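Long-range contacts in COG1633: Uncharacterized conserved protein (Magnetospirillum magnetotacticum, PDB 2OH3), which is of unknown function but, as a rubrerythrin-like member of the ferritin clan, binds a zinc ion within its helical bundle: residues A[5-10]-A[64-69]; A[26-31]-A[42-47]; A[74-79]-A[99-104]; A[93-98]-A[144-149]. All coordinates share one frame; numbering follows the deposited sequence. Where two conformers were deposited one is given.

Interaction 1. Residues A[5-10]-A[64-69]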
loop_
_atom_site.group_PDB
_atom_site.type_symbol
_atom_site.label_atom_id
_atom_site.label_comp_id
_atom_site.label_asym_id
_atom_site.label_seq_id
_atom_site.Cartn_x
_atom_site.Cartn_y
_atom_site.Cartn_z
ATOM N N THR A 5 20.210 -1.989 12.471
ATOM C CA THR A 5 21.463 -1.503 11.896
ATOM C C THR A 5 21.256 -0.191 11.161
ATOM O O THR A 5 20.144 0.140 10.771
ATOM C CB THR A 5 22.146 -2.501 10.918
ATOM O OG1 THR A 5 21.374 -2.653 9.727
ATOM C CG2 THR A 5 22.423 -3.889 11.575
ATOM N N LEU A 6 22.334 0.552 10.921
ATOM C CA LEU A 6 22.205 1.812 10.217
ATOM C C LEU A 6 21.717 1.618 8.773
ATOM O O LEU A 6 20.972 2.437 8.268
ATOM C CB LEU A 6 23.532 2.591 10.230
ATOM C CG LEU A 6 23.475 4.005 9.618
ATOM C CD1 LEU A 6 22.504 4.935 10.332
ATOM C CD2 LEU A 6 24.900 4.612 9.628
ATOM N N ALA A 7 22.153 0.556 8.107
ATOM C CA ALA A 7 21.671 0.253 6.731
ATOM C C ALA A 7 20.176 0.023 6.707
ATOM O O ALA A 7 19.457 0.550 5.840
ATOM C CB ALA A 7 22.367 -0.963 6.161
ATOM N N GLU A 8 19.734 -0.789 7.667
ATOM C CA GLU A 8 18.332 -1.084 7.856
ATOM C C GLU A 8 17.549 0.166 8.196
ATOM O O GLU A 8 16.481 0.374 7.630
ATOM C CB GLU A 8 18.134 -2.134 8.951
ATOM C CG GLU A 8 18.572 -3.510 8.531
ATOM C CD GLU A 8 18.548 -4.506 9.678
ATOM O OE1 GLU A 8 18.764 -4.127 10.848
ATOM O OE2 GLU A 8 18.299 -5.688 9.395
ATOM N N PHE A 9 18.084 0.996 9.095
ATOM C CA PHE A 9 17.418 2.253 9.467
ATOM C C PHE A 9 17.267 3.205 8.267
ATOM O O PHE A 9 16.172 3.715 8.002
ATOM C CB PHE A 9 18.145 2.940 10.613
ATOM C CG PHE A 9 17.511 4.249 11.055
ATOM C CD1 PHE A 9 16.463 4.262 11.946
ATOM C CD2 PHE A 9 17.974 5.463 10.566
ATOM C CE1 PHE A 9 15.895 5.443 12.348
ATOM C CE2 PHE A 9 17.389 6.641 10.945
ATOM C CZ PHE A 9 16.379 6.641 11.839
ATOM N N LEU A 10 18.356 3.414 7.528
ATOM C CA LEU A 10 18.319 4.286 6.370
ATOM C C LEU A 10 17.362 3.744 5.290
ATOM O O LEU A 10 16.660 4.525 4.663
ATOM C CB LEU A 10 19.717 4.503 5.821
ATOM C CG LEU A 10 20.644 5.263 6.801
ATOM C CD1 LEU A 10 22.013 5.391 6.172
ATOM C CD2 LEU A 10 20.063 6.637 7.193
ATOM N N LEU A 64 26.223 2.872 1.984
ATOM C CA LEU A 64 25.839 1.551 2.421
ATOM C C LEU A 64 25.035 0.745 1.405
ATOM O O LEU A 64 24.291 1.288 0.609
ATOM C CB LEU A 64 25.064 1.675 3.722
ATOM C CG LEU A 64 25.786 2.354 4.900
ATOM C CD1 LEU A 64 24.840 2.522 6.091
ATOM C CD2 LEU A 64 27.004 1.587 5.341
ATOM N N GLU A 65 25.192 -0.570 1.465
ATOM C CA GLU A 65 24.322 -1.470 0.736
ATOM C C GLU A 65 23.036 -1.581 1.544
ATOM O O GLU A 65 23.058 -2.056 2.689
ATOM C CB GLU A 65 24.980 -2.830 0.591
ATOM C CG GLU A 65 24.406 -3.643 -0.528
ATOM C CD GLU A 65 24.741 -5.109 -0.396
ATOM O OE1 GLU A 65 25.840 -5.443 0.118
ATOM O OE2 GLU A 65 23.881 -5.919 -0.807
ATOM N N LEU A 66 21.923 -1.124 0.977
ATOM C CA LEU A 66 20.667 -1.103 1.732
ATOM C C LEU A 66 19.867 -2.380 1.488
ATOM O O LEU A 66 19.869 -2.892 0.376
ATOM C CB LEU A 66 19.833 0.113 1.341
ATOM C CG LEU A 66 20.344 1.527 1.637
ATOM C CD1 LEU A 66 19.247 2.547 1.364
ATOM C CD2 LEU A 66 20.854 1.713 3.058
ATOM N N PRO A 67 19.178 -2.907 2.527
ATOM C CA PRO A 67 18.301 -4.038 2.267
ATOM C C PRO A 67 17.030 -3.570 1.592
ATOM O O PRO A 67 16.573 -2.445 1.820
ATOM C CB PRO A 67 18.022 -4.611 3.670
ATOM C CG PRO A 67 18.191 -3.465 4.605
ATOM C CD PRO A 67 19.171 -2.506 3.950
ATOM N N LYS A 68 16.503 -4.421 0.728
ATOM C CA LYS A 68 15.186 -4.235 0.141
ATOM C C LYS A 68 14.176 -4.613 1.229
ATOM O O LYS A 68 14.263 -5.689 1.817
ATOM C CB LYS A 68 15.027 -5.139 -1.103
ATOM C CG LYS A 68 13.643 -5.084 -1.772
ATOM C CD LYS A 68 13.578 -5.970 -3.017
ATOM N N LEU A 69 13.255 -3.703 1.512
ATOM C CA LEU A 69 12.214 -3.877 2.520
ATOM C C LEU A 69 10.939 -4.405 1.891
ATOM O O LEU A 69 10.698 -4.208 0.700
ATOM C CB LEU A 69 11.867 -2.524 3.140
ATOM C CG LEU A 69 12.979 -1.765 3.824
ATOM C CD1 LEU A 69 12.339 -0.596 4.536
ATOM C CD2 LEU A 69 13.715 -2.656 4.796
#

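Interaction 2. Residues A[26-31]-A[42-47]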
loop_
_atom_site.group_PDB
_atom_site.type_symbol
_atom_site.label_atom_id
_atom_site.label_comp_id
_atom_site.label_asym_id
_atom_site.label_seq_id
_atom_site.Cartn_x
_atom_site.Cartn_y
_atom_site.Cartn_z
ATOM N N GLU A 26 -0.947 12.781 -3.667
ATOM C CA GLU A 26 -2.262 12.200 -3.914
ATOM C C GLU A 26 -3.356 12.914 -3.121
ATOM O O GLU A 26 -4.374 13.312 -3.680
ATOM C CB GLU A 26 -2.140 10.698 -3.601
ATOM C CG GLU A 26 -3.294 9.869 -3.801
ATOM C CD GLU A 26 -2.910 8.376 -3.672
ATOM O OE1 GLU A 26 -2.769 7.902 -2.524
ATOM O OE2 GLU A 26 -2.726 7.696 -4.715
ATOM N N LEU A 27 -3.121 13.122 -1.832
ATOM C CA LEU A 27 -4.065 13.862 -1.013
ATOM C C LEU A 27 -4.180 15.340 -1.435
ATOM O O LEU A 27 -5.290 15.886 -1.446
ATOM C CB LEU A 27 -3.712 13.761 0.492
ATOM C CG LEU A 27 -3.775 12.405 1.207
ATOM C CD1 LEU A 27 -3.170 12.567 2.581
ATOM C CD2 LEU A 27 -5.190 11.864 1.304
ATOM N N ALA A 28 -3.055 15.969 -1.789
ATOM C CA ALA A 28 -3.067 17.345 -2.292
ATOM C C ALA A 28 -3.976 17.439 -3.520
ATOM O O ALA A 28 -4.821 18.308 -3.622
ATOM C CB ALA A 28 -1.653 17.780 -2.659
ATOM N N ASP A 29 -3.792 16.501 -4.438
ATOM C CA ASP A 29 -4.533 16.471 -5.684
ATOM C C ASP A 29 -6.016 16.384 -5.430
ATOM O O ASP A 29 -6.811 17.029 -6.131
ATOM C CB ASP A 29 -4.091 15.290 -6.560
ATOM C CG ASP A 29 -2.776 15.547 -7.275
ATOM O OD1 ASP A 29 -2.250 16.667 -7.248
ATOM O OD2 ASP A 29 -2.238 14.615 -7.872
HETATM N N MSE A 30 -6.389 15.557 -4.458
HETATM C CA MSE A 30 -7.793 15.391 -4.140
HETATM C C MSE A 30 -8.383 16.607 -3.462
HETATM O O MSE A 30 -9.538 16.971 -3.739
HETATM C CB MSE A 30 -8.011 14.195 -3.256
HETATM C CG MSE A 30 -8.288 12.981 -4.049
HETATM SE SE MSE A 30 -9.077 11.737 -2.882
HETATM C CE MSE A 30 -7.464 11.468 -1.951
HETATM N N MSE A 31 -7.605 17.248 -2.591
HETATM C CA MSE A 31 -8.077 18.464 -1.944
HETATM C C MSE A 31 -8.315 19.550 -2.996
HETATM O O MSE A 31 -9.364 20.199 -3.007
HETATM C CB MSE A 31 -7.084 18.941 -0.883
HETATM C CG MSE A 31 -6.969 18.037 0.366
HETATM SE SE MSE A 31 -8.641 17.674 1.245
HETATM C CE MSE A 31 -8.942 15.995 0.564
ATOM N N VAL A 42 -1.434 22.409 2.740
ATOM C CA VAL A 42 -0.812 21.706 3.849
ATOM C C VAL A 42 -0.113 20.437 3.321
ATOM O O VAL A 42 1.024 20.118 3.702
ATOM C CB VAL A 42 -1.877 21.284 4.944
ATOM C CG1 VAL A 42 -1.321 20.244 5.889
ATOM C CG2 VAL A 42 -2.373 22.487 5.731
ATOM N N PHE A 43 -0.810 19.708 2.460
ATOM C CA PHE A 43 -0.275 18.480 1.853
ATOM C C PHE A 43 0.828 18.707 0.786
ATOM O O PHE A 43 1.728 17.863 0.626
ATOM C CB PHE A 43 -1.405 17.666 1.227
ATOM C CG PHE A 43 -2.460 17.198 2.212
ATOM C CD1 PHE A 43 -2.137 16.895 3.508
ATOM C CD2 PHE A 43 -3.781 17.018 1.800
ATOM C CE1 PHE A 43 -3.097 16.466 4.372
ATOM C CE2 PHE A 43 -4.747 16.621 2.695
ATOM C CZ PHE A 43 -4.407 16.340 3.949
ATOM N N ARG A 44 0.782 19.825 0.081
ATOM C CA ARG A 44 1.920 20.137 -0.784
ATOM C C ARG A 44 3.176 20.392 0.047
ATOM O O ARG A 44 4.272 19.976 -0.331
ATOM C CB ARG A 44 1.644 21.314 -1.701
ATOM C CG ARG A 44 0.539 21.085 -2.630
ATOM C CD ARG A 44 0.889 20.201 -3.806
ATOM N NE ARG A 44 -0.299 20.191 -4.641
ATOM C CZ ARG A 44 -0.718 19.193 -5.403
ATOM N NH1 ARG A 44 -0.006 18.058 -5.516
ATOM N NH2 ARG A 44 -1.873 19.362 -6.059
ATOM N N ASP A 45 3.014 21.056 1.184
ATOM C CA ASP A 45 4.122 21.420 2.057
ATOM C C ASP A 45 4.785 20.143 2.562
ATOM O O ASP A 45 6.015 19.975 2.516
ATOM C CB ASP A 45 3.573 22.272 3.194
ATOM C CG ASP A 45 4.649 22.857 4.109
ATOM O OD1 ASP A 45 5.694 23.362 3.634
ATOM O OD2 ASP A 45 4.405 22.832 5.341
HETATM N N MSE A 46 3.948 19.221 2.992
HETATM C CA MSE A 46 4.400 17.934 3.503
HETATM C C MSE A 46 5.105 17.104 2.430
HETATM O O MSE A 46 6.109 16.459 2.724
HETATM C CB MSE A 46 3.222 17.147 4.089
HETATM C CG MSE A 46 2.550 17.652 5.420
HETATM SE SE MSE A 46 3.802 17.692 6.965
HETATM C CE MSE A 46 4.414 16.280 6.889
ATOM N N ALA A 47 4.568 17.098 1.212
ATOM C CA ALA A 47 5.151 16.343 0.118
ATOM C C ALA A 47 6.531 16.940 -0.183
ATOM O O ALA A 47 7.449 16.226 -0.557
ATOM C CB ALA A 47 4.281 16.417 -1.129
#

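Interaction 3. Residues A[74-79]-A[99-104]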
loop_
_atom_site.group_PDB
_atom_site.type_symbol
_atom_site.label_atom_id
_atom_site.label_comp_id
_atom_site.label_asym_id
_atom_site.label_seq_id
_atom_site.Cartn_x
_atom_site.Cartn_y
_atom_site.Cartn_z
ATOM N N TYR A 74 6.710 -0.235 5.339
ATOM C CA TYR A 74 6.806 1.213 5.126
ATOM C C TYR A 74 5.541 1.848 4.547
ATOM O O TYR A 74 5.364 3.028 4.710
ATOM C CB TYR A 74 8.056 1.577 4.277
ATOM C CG TYR A 74 7.975 0.988 2.880
ATOM C CD1 TYR A 74 7.223 1.625 1.896
ATOM C CD2 TYR A 74 8.575 -0.244 2.558
ATOM C CE1 TYR A 74 7.083 1.089 0.657
ATOM C CE2 TYR A 74 8.446 -0.779 1.264
ATOM C CZ TYR A 74 7.688 -0.084 0.338
ATOM O OH TYR A 74 7.492 -0.528 -0.929
ATOM N N ARG A 75 4.683 1.087 3.868
ATOM C CA ARG A 75 3.453 1.665 3.296
ATOM C C ARG A 75 2.529 2.261 4.368
ATOM O O ARG A 75 2.353 1.698 5.440
ATOM C CB ARG A 75 2.672 0.644 2.500
ATOM C CG ARG A 75 3.200 0.378 1.131
ATOM C CD ARG A 75 2.285 -0.557 0.427
ATOM N NE ARG A 75 2.614 -0.634 -0.989
ATOM C CZ ARG A 75 1.877 -1.260 -1.881
ATOM N NH1 ARG A 75 0.839 -1.957 -1.499
ATOM N NH2 ARG A 75 2.239 -1.267 -3.152
ATOM N N TRP A 76 1.892 3.380 4.050
ATOM C CA TRP A 76 0.750 3.833 4.843
ATOM C C TRP A 76 -0.322 2.764 4.930
ATOM O O TRP A 76 -0.521 1.967 3.991
ATOM C CB TRP A 76 0.164 5.114 4.249
ATOM C CG TRP A 76 1.018 6.319 4.444
ATOM C CD1 TRP A 76 2.385 6.363 4.653
ATOM C CD2 TRP A 76 0.589 7.681 4.382
ATOM N NE1 TRP A 76 2.805 7.674 4.754
ATOM C CE2 TRP A 76 1.727 8.497 4.571
ATOM C CE3 TRP A 76 -0.652 8.290 4.201
ATOM C CZ2 TRP A 76 1.656 9.878 4.615
ATOM C CZ3 TRP A 76 -0.724 9.672 4.243
ATOM C CH2 TRP A 76 0.428 10.448 4.448
ATOM N N LYS A 77 -1.007 2.726 6.072
ATOM C CA LYS A 77 -2.104 1.782 6.318
ATOM C C LYS A 77 -3.203 2.103 5.319
ATOM O O LYS A 77 -3.360 3.230 4.922
ATOM C CB LYS A 77 -2.627 1.938 7.760
ATOM C CG LYS A 77 -3.147 0.686 8.450
ATOM C CD LYS A 77 -4.262 1.021 9.515
ATOM C CE LYS A 77 -4.846 -0.218 10.227
ATOM N NZ LYS A 77 -3.859 -1.027 11.060
ATOM N N THR A 78 -3.944 1.113 4.855
ATOM C CA THR A 78 -5.046 1.418 3.938
ATOM C C THR A 78 -6.130 2.104 4.794
ATOM O O THR A 78 -6.320 1.743 5.955
ATOM C CB THR A 78 -5.598 0.157 3.176
ATOM O OG1 THR A 78 -6.134 -0.781 4.105
ATOM C CG2 THR A 78 -4.490 -0.531 2.321
ATOM N N PRO A 79 -6.825 3.098 4.231
ATOM C CA PRO A 79 -7.828 3.854 4.990
ATOM C C PRO A 79 -9.114 3.035 5.193
ATOM O O PRO A 79 -9.212 1.944 4.662
ATOM C CB PRO A 79 -8.089 5.065 4.095
ATOM C CG PRO A 79 -7.844 4.563 2.700
ATOM C CD PRO A 79 -6.708 3.573 2.836
ATOM N N ARG A 99 -6.916 13.380 9.051
ATOM C CA ARG A 99 -6.824 12.321 10.043
ATOM C C ARG A 99 -6.064 11.109 9.520
ATOM O O ARG A 99 -5.364 10.476 10.265
ATOM C CB ARG A 99 -8.207 11.899 10.501
ATOM C CG ARG A 99 -8.787 12.925 11.510
ATOM C CD ARG A 99 -9.931 12.413 12.384
ATOM N NE ARG A 99 -9.570 11.388 13.366
ATOM C CZ ARG A 99 -8.772 11.554 14.430
ATOM N NH1 ARG A 99 -8.146 12.712 14.694
ATOM N NH2 ARG A 99 -8.566 10.524 15.239
ATOM N N TYR A 100 -6.272 10.774 8.252
ATOM C CA TYR A 100 -5.559 9.676 7.593
ATOM C C TYR A 100 -4.065 10.009 7.565
ATOM O O TYR A 100 -3.166 9.179 7.886
ATOM C CB TYR A 100 -6.106 9.517 6.144
ATOM C CG TYR A 100 -5.353 8.502 5.291
ATOM C CD1 TYR A 100 -5.209 7.194 5.723
ATOM C CD2 TYR A 100 -4.793 8.858 4.073
ATOM C CE1 TYR A 100 -4.515 6.260 4.981
ATOM C CE2 TYR A 100 -4.103 7.921 3.312
ATOM C CZ TYR A 100 -3.983 6.628 3.783
ATOM O OH TYR A 100 -3.324 5.675 3.051
ATOM N N ALA A 101 -3.780 11.230 7.181
ATOM C CA ALA A 101 -2.369 11.661 7.103
ATOM C C ALA A 101 -1.740 11.624 8.481
ATOM O O ALA A 101 -0.663 11.084 8.686
ATOM C CB ALA A 101 -2.261 13.088 6.520
ATOM N N ARG A 102 -2.452 12.163 9.459
ATOM C CA ARG A 102 -1.987 12.113 10.831
ATOM C C ARG A 102 -1.682 10.702 11.372
ATOM O O ARG A 102 -0.681 10.525 12.053
ATOM C CB ARG A 102 -3.001 12.782 11.730
ATOM C CG ARG A 102 -2.535 12.893 13.158
ATOM C CD ARG A 102 -3.685 13.403 13.991
ATOM N NE ARG A 102 -3.355 13.301 15.397
ATOM C CZ ARG A 102 -3.876 12.408 16.238
ATOM N NH1 ARG A 102 -4.767 11.514 15.816
ATOM N NH2 ARG A 102 -3.476 12.412 17.510
ATOM N N ASP A 103 -2.607 9.758 11.176
ATOM C CA ASP A 103 -2.377 8.348 11.517
ATOM C C ASP A 103 -1.045 7.791 11.042
ATOM O O ASP A 103 -0.304 7.151 11.785
ATOM C CB ASP A 103 -3.471 7.480 10.914
ATOM C CG ASP A 103 -4.721 7.482 11.729
ATOM O OD1 ASP A 103 -4.716 8.090 12.839
ATOM O OD2 ASP A 103 -5.733 6.941 11.214
ATOM N N ASN A 104 -0.729 8.075 9.798
ATOM C CA ASN A 104 0.500 7.602 9.217
ATOM C C ASN A 104 1.751 8.380 9.593
ATOM O O ASN A 104 2.819 7.809 9.658
ATOM C CB ASN A 104 0.272 7.460 7.730
ATOM C CG ASN A 104 -0.701 6.379 7.446
ATOM O OD1 ASN A 104 -0.361 5.220 7.607
ATOM N ND2 ASN A 104 -1.957 6.736 7.089
#

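Interaction 4. Residues A[93-98]-A[144-149]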
loop_
_atom_site.group_PDB
_atom_site.type_symbol
_atom_site.label_atom_id
_atom_site.label_comp_id
_atom_site.label_asym_id
_atom_site.label_seq_id
_atom_site.Cartn_x
_atom_site.Cartn_y
_atom_site.Cartn_z
ATOM N N THR A 93 -13.005 14.548 1.789
ATOM C CA THR A 93 -13.303 15.591 2.746
ATOM C C THR A 93 -12.059 15.918 3.552
ATOM O O THR A 93 -11.361 15.018 3.992
ATOM C CB THR A 93 -14.417 15.203 3.737
ATOM O OG1 THR A 93 -13.887 14.326 4.726
ATOM C CG2 THR A 93 -15.529 14.499 3.053
ATOM N N PRO A 94 -11.782 17.214 3.782
ATOM C CA PRO A 94 -10.583 17.574 4.545
ATOM C C PRO A 94 -10.421 16.915 5.898
ATOM O O PRO A 94 -9.324 16.504 6.236
ATOM C CB PRO A 94 -10.712 19.091 4.705
ATOM C CG PRO A 94 -11.492 19.520 3.590
ATOM C CD PRO A 94 -12.500 18.417 3.326
ATOM N N TYR A 95 -11.496 16.782 6.664
ATOM C CA TYR A 95 -11.402 16.162 7.975
ATOM C C TYR A 95 -10.815 14.730 7.872
ATOM O O TYR A 95 -9.924 14.346 8.658
ATOM C CB TYR A 95 -12.765 16.133 8.665
ATOM C CG TYR A 95 -12.738 15.476 10.027
ATOM C CD1 TYR A 95 -12.042 16.058 11.089
ATOM C CD2 TYR A 95 -13.411 14.279 10.263
ATOM C CE1 TYR A 95 -12.001 15.458 12.346
ATOM C CE2 TYR A 95 -13.385 13.672 11.513
ATOM C CZ TYR A 95 -12.678 14.271 12.549
ATOM O OH TYR A 95 -12.640 13.678 13.784
ATOM N N HIS A 96 -11.299 13.955 6.899
ATOM C CA HIS A 96 -10.866 12.567 6.758
ATOM C C HIS A 96 -9.459 12.410 6.174
ATOM O O HIS A 96 -8.719 11.508 6.569
ATOM C CB HIS A 96 -11.887 11.782 5.938
ATOM C CG HIS A 96 -13.173 11.527 6.667
ATOM N ND1 HIS A 96 -14.406 11.606 6.053
ATOM C CD2 HIS A 96 -13.414 11.184 7.954
ATOM C CE1 HIS A 96 -15.348 11.318 6.933
ATOM N NE2 HIS A 96 -14.774 11.062 8.094
ATOM N N ALA A 97 -9.060 13.294 5.265
ATOM C CA ALA A 97 -7.721 13.241 4.699
ATOM C C ALA A 97 -6.669 13.605 5.748
ATOM O O ALA A 97 -5.618 12.926 5.871
ATOM C CB ALA A 97 -7.646 14.140 3.465
ATOM N N LEU A 98 -6.957 14.642 6.531
ATOM C CA LEU A 98 -6.041 15.086 7.548
ATOM C C LEU A 98 -5.830 14.023 8.619
ATOM O O LEU A 98 -4.724 13.853 9.113
ATOM C CB LEU A 98 -6.551 16.351 8.223
ATOM C CG LEU A 98 -6.507 17.712 7.572
ATOM C CD1 LEU A 98 -7.431 18.698 8.346
ATOM C CD2 LEU A 98 -5.082 18.252 7.516
ATOM N N LYS A 144 -3.589 20.719 15.056
ATOM C CA LYS A 144 -4.060 22.110 15.021
ATOM C C LYS A 144 -4.993 22.334 13.835
ATOM O O LYS A 144 -5.975 23.067 13.931
ATOM C CB LYS A 144 -2.865 23.086 14.958
ATOM C CG LYS A 144 -2.136 23.220 16.290
ATOM C CD LYS A 144 -0.757 23.857 16.146
ATOM C CE LYS A 144 -0.179 24.266 17.514
ATOM N NZ LYS A 144 1.215 24.839 17.394
ATOM N N TRP A 145 -4.694 21.680 12.719
ATOM C CA TRP A 145 -5.554 21.755 11.540
ATOM C C TRP A 145 -6.876 21.053 11.755
ATOM O O TRP A 145 -7.933 21.600 11.440
ATOM C CB TRP A 145 -4.833 21.215 10.306
ATOM C CG TRP A 145 -4.126 22.315 9.662
ATOM C CD1 TRP A 145 -2.821 22.695 9.858
ATOM C CD2 TRP A 145 -4.703 23.275 8.772
ATOM N NE1 TRP A 145 -2.547 23.832 9.122
ATOM C CE2 TRP A 145 -3.689 24.211 8.451
ATOM C CE3 TRP A 145 -5.971 23.420 8.184
ATOM C CZ2 TRP A 145 -3.914 25.290 7.562
ATOM C CZ3 TRP A 145 -6.193 24.496 7.312
ATOM C CH2 TRP A 145 -5.170 25.405 7.009
ATOM N N ILE A 146 -6.804 19.851 12.302
ATOM C CA ILE A 146 -7.982 19.046 12.543
ATOM C C ILE A 146 -8.926 19.841 13.461
ATOM O O ILE A 146 -10.117 19.921 13.192
ATOM C CB ILE A 146 -7.570 17.641 13.087
ATOM C CG1 ILE A 146 -6.988 16.803 11.959
ATOM C CG2 ILE A 146 -8.742 16.882 13.680
ATOM C CD1 ILE A 146 -6.107 15.702 12.415
ATOM N N GLU A 147 -8.388 20.464 14.512
ATOM C CA GLU A 147 -9.164 21.375 15.382
ATOM C C GLU A 147 -10.003 22.424 14.640
ATOM O O GLU A 147 -11.146 22.654 14.975
ATOM C CB GLU A 147 -8.209 22.162 16.275
ATOM C CG GLU A 147 -7.762 21.483 17.521
ATOM C CD GLU A 147 -7.349 22.506 18.567
ATOM O OE1 GLU A 147 -6.187 22.966 18.521
ATOM O OE2 GLU A 147 -8.200 22.867 19.422
ATOM N N LYS A 148 -9.410 23.079 13.650
ATOM C CA LYS A 148 -10.051 24.191 12.950
ATOM C C LYS A 148 -10.908 23.721 11.755
ATOM O O LYS A 148 -11.621 24.507 11.117
ATOM C CB LYS A 148 -8.980 25.204 12.503
ATOM C CG LYS A 148 -8.142 25.773 13.671
ATOM C CD LYS A 148 -8.925 26.830 14.488
ATOM C CE LYS A 148 -8.299 27.158 15.875
ATOM N NZ LYS A 148 -9.142 26.713 17.052
ATOM N N THR A 149 -10.847 22.430 11.465
ATOM C CA THR A 149 -11.481 21.869 10.291
ATOM C C THR A 149 -12.906 21.400 10.619
ATOM O O THR A 149 -13.082 20.549 11.468
ATOM C CB THR A 149 -10.663 20.682 9.757
ATOM O OG1 THR A 149 -9.396 21.153 9.261
ATOM C CG2 THR A 149 -11.396 20.002 8.640
#

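Interaction 1. Residues A[5-10]-A[64-69]
Ala-7, in the first turn of helix 6-33, faces Leu-66 with their CA atoms 5.3 Å apart, and the extended chain 64-69 packs against this small residue through Leu-64, Glu-65 O, Leu-66 and Pro-67. Most of the contact is apolar. Leu-64 CD1 lies 4.1 Å from Leu-6 CG and 4.0 Å from Leu-10 CD1, its side chain crossing each of theirs at about a right angle. Leu-66 CD2 packs against Leu-10 CB. Glu-8 holds CG beside its own backbone N (chi1 -71°), and there the ring of Pro-67 crosses it, CG to CG at 3.9 Å. Methyl and backbone oxygen also meet directly: Leu-66 CD2 comes to 3.3 Å from Ala-7 O, and Ala-7 CB rests against Glu-65 O.

The contact thus lays the segment that leaves helix 37-61 over the beginning of helix 6-33, at one end of a ferritin-like bundle; Leu-10 also touches Ile-57 and Arg-60.

The polar work is done inside segment 5-10, by a capping box. Glu-8 N donates to Thr-5 OG1 at 3.2 Å, and Thr-5 N returns the bond to Glu-8 OE1 at 3.0 Å, reaching the anti side of the carboxylate.

Interaction 2. Residues A[26-31]-A[42-47]
Phe-43 and Arg-44 share a first torsion, each CG lying anti to its carbonyl carbon (chi1 -62°), yet they meet different parts of the helix segment 26-31. The second torsion of Arg-44 (chi2 -77°) turns its CD to within 3.7 Å of Ala-28 CB; the guanidinium beyond meets Asp-29. The two segments belong to successive helices, 6-33 and 37-61, which form an antiparallel hairpin of the ferritin-like bundle; their local axes run at 160° and approach to 8.3 Å.

On the inner side, Leu-27 places CB 4.0 Å from the centroid of the Phe-43 ring, a CH-pi contact over one face, with CD1 also above that ring. The selenomethionine Met-31 comes instead to the ring edge, Met-31 CG 3.5 Å from Phe-43 CE2.

At the outer side Ala-28 CB lies over the guanidinium of Arg-44, so close that the exact spacing is doubtful. Asp-29 OD1, in the guanidinium plane, accepts hydrogen bonds from Arg-44 NH2 (3.0 Å, nearly along its C-O axis) and NH1 (3.2 Å, from above the carboxylate plane). Both N-H groups converge on one oxygen, and the opposite charges probably neutralise each other at the partly exposed margin of an apolar seam.

Interaction 3. Residues A[74-79]-A[99-104]
Trp-76 and Asn-104 bring their CA atoms to 5.8 Å, as the extended chain 74-79 runs alongside helix segment 99-104 in the opposite sense. Asn-104 is central to the contact. Its first torsion (chi1 -67°) sets CG beside the backbone N and against Trp-76 CG. The amide is stacked on the indole, the planes 8° apart, and CB sits 3.5 Å from the centroid of the five-membered ring of Trp-76, a CH-pi contact. The amide works at both ends: OD1 accepts from Lys-77 N at 3.0 Å, while ND2 donates to Tyr-100 O at 2.8 Å, from the opposite face of that carbonyl to the helical N-H of Asn-104.

The six-membered ring of Trp-76 turns its edge to the face of Tyr-100 in an offset edge-to-face pair, planes at 71° and centroids 5.4 Å apart. Pro-79 CB packs off-centre on Tyr-100, 3.9 Å from CE1. The phenol OH donates to Lys-77 O at 3.1 Å, nearly along the C=O axis.

Trp-76 N is hydrogen-bonded to Glu-19 OE2 of the same chain, and Arg-75 makes a salt bridge to Glu-19 of the second subunit, at the dimer interface. The side chain of Trp-76 is about 7 Å from the bound zinc ion, and the zinc ligand Glu-105 follows Asn-104. Both backbone polar groups of Lys-77 are answered by helix side chains, giving the irregular loop a defined seat beside the bundle.

Interaction 4. Residues A[93-98]-A[144-149]
Pro-94 and Thr-149 touch where helix 94-118 begins and helix 122-148 ends, an antiparallel pair of the ferritin-like four-helix bundle. Their local axes lie 9.8 Å apart at 161°. The first segment starts with Thr-93, the N-cap of its helix, whose OG1 accepts a weak bond from His-96 N.

Pro-94 follows and gives only CB, 4.1 Å from Thr-149 CG2; the rest of its surroundings include Met-31 and Thr-39 of the neighbouring helices. At Tyr-95 the same methyl lies 3.8 Å from the backbone N. Tyr-95 holds CG anti to that nitrogen (chi1 179°). The side chains of Tyr-95 and Ile-146 cross at about a right angle, Tyr-95 CE1 3.8 Å from Ile-146 CG2. Arg-151 and Pro-152, beyond the end of helix 122-148, also touch this tyrosine.

A turn later, Leu-98 is wedged among three residues of the opposing segment. Its CB meets Ile-146 CG1 at 3.8 Å, and its CD2 faces Trp-145 CB at 4.1 Å. Its other methyl, CD1, reaches toward Thr-149 tip to tip, 3.3 Å from OG1. Ile-146 packs further along the helix on Arg-99 and Arg-102.

The hydroxyl that Leu-98 meets is already engaged within its own segment: Thr-149 OG1 donates to Trp-145 O at 2.7 Å, from a position 51° above the carbonyl plane.

Interaction 2 is the buried contact of the set, interaction 1 lies at the surface, and interactions 3 and 4 are intermediate. Interactions 1 and 2 share helix 6-33 but sit on opposite sides of the chain's centre, 28 Å apart between centres; interactions 3 and 4 share helix 94-118. Helix-on-helix packing in 2 and 4 relies on apolar side chains, with a salt bridge added in 2. Where a loop meets a helix the chemistry diverges: interaction 1 is apolar across the seam, whereas interaction 3 uses hydrogen bonds and aromatic stacking. Ala-101 of interaction 3 packs on Leu-27 and Phe-43, and Val-42 touches Trp-145 of interaction 4, so 2, 3 and 4 form one continuous cluster.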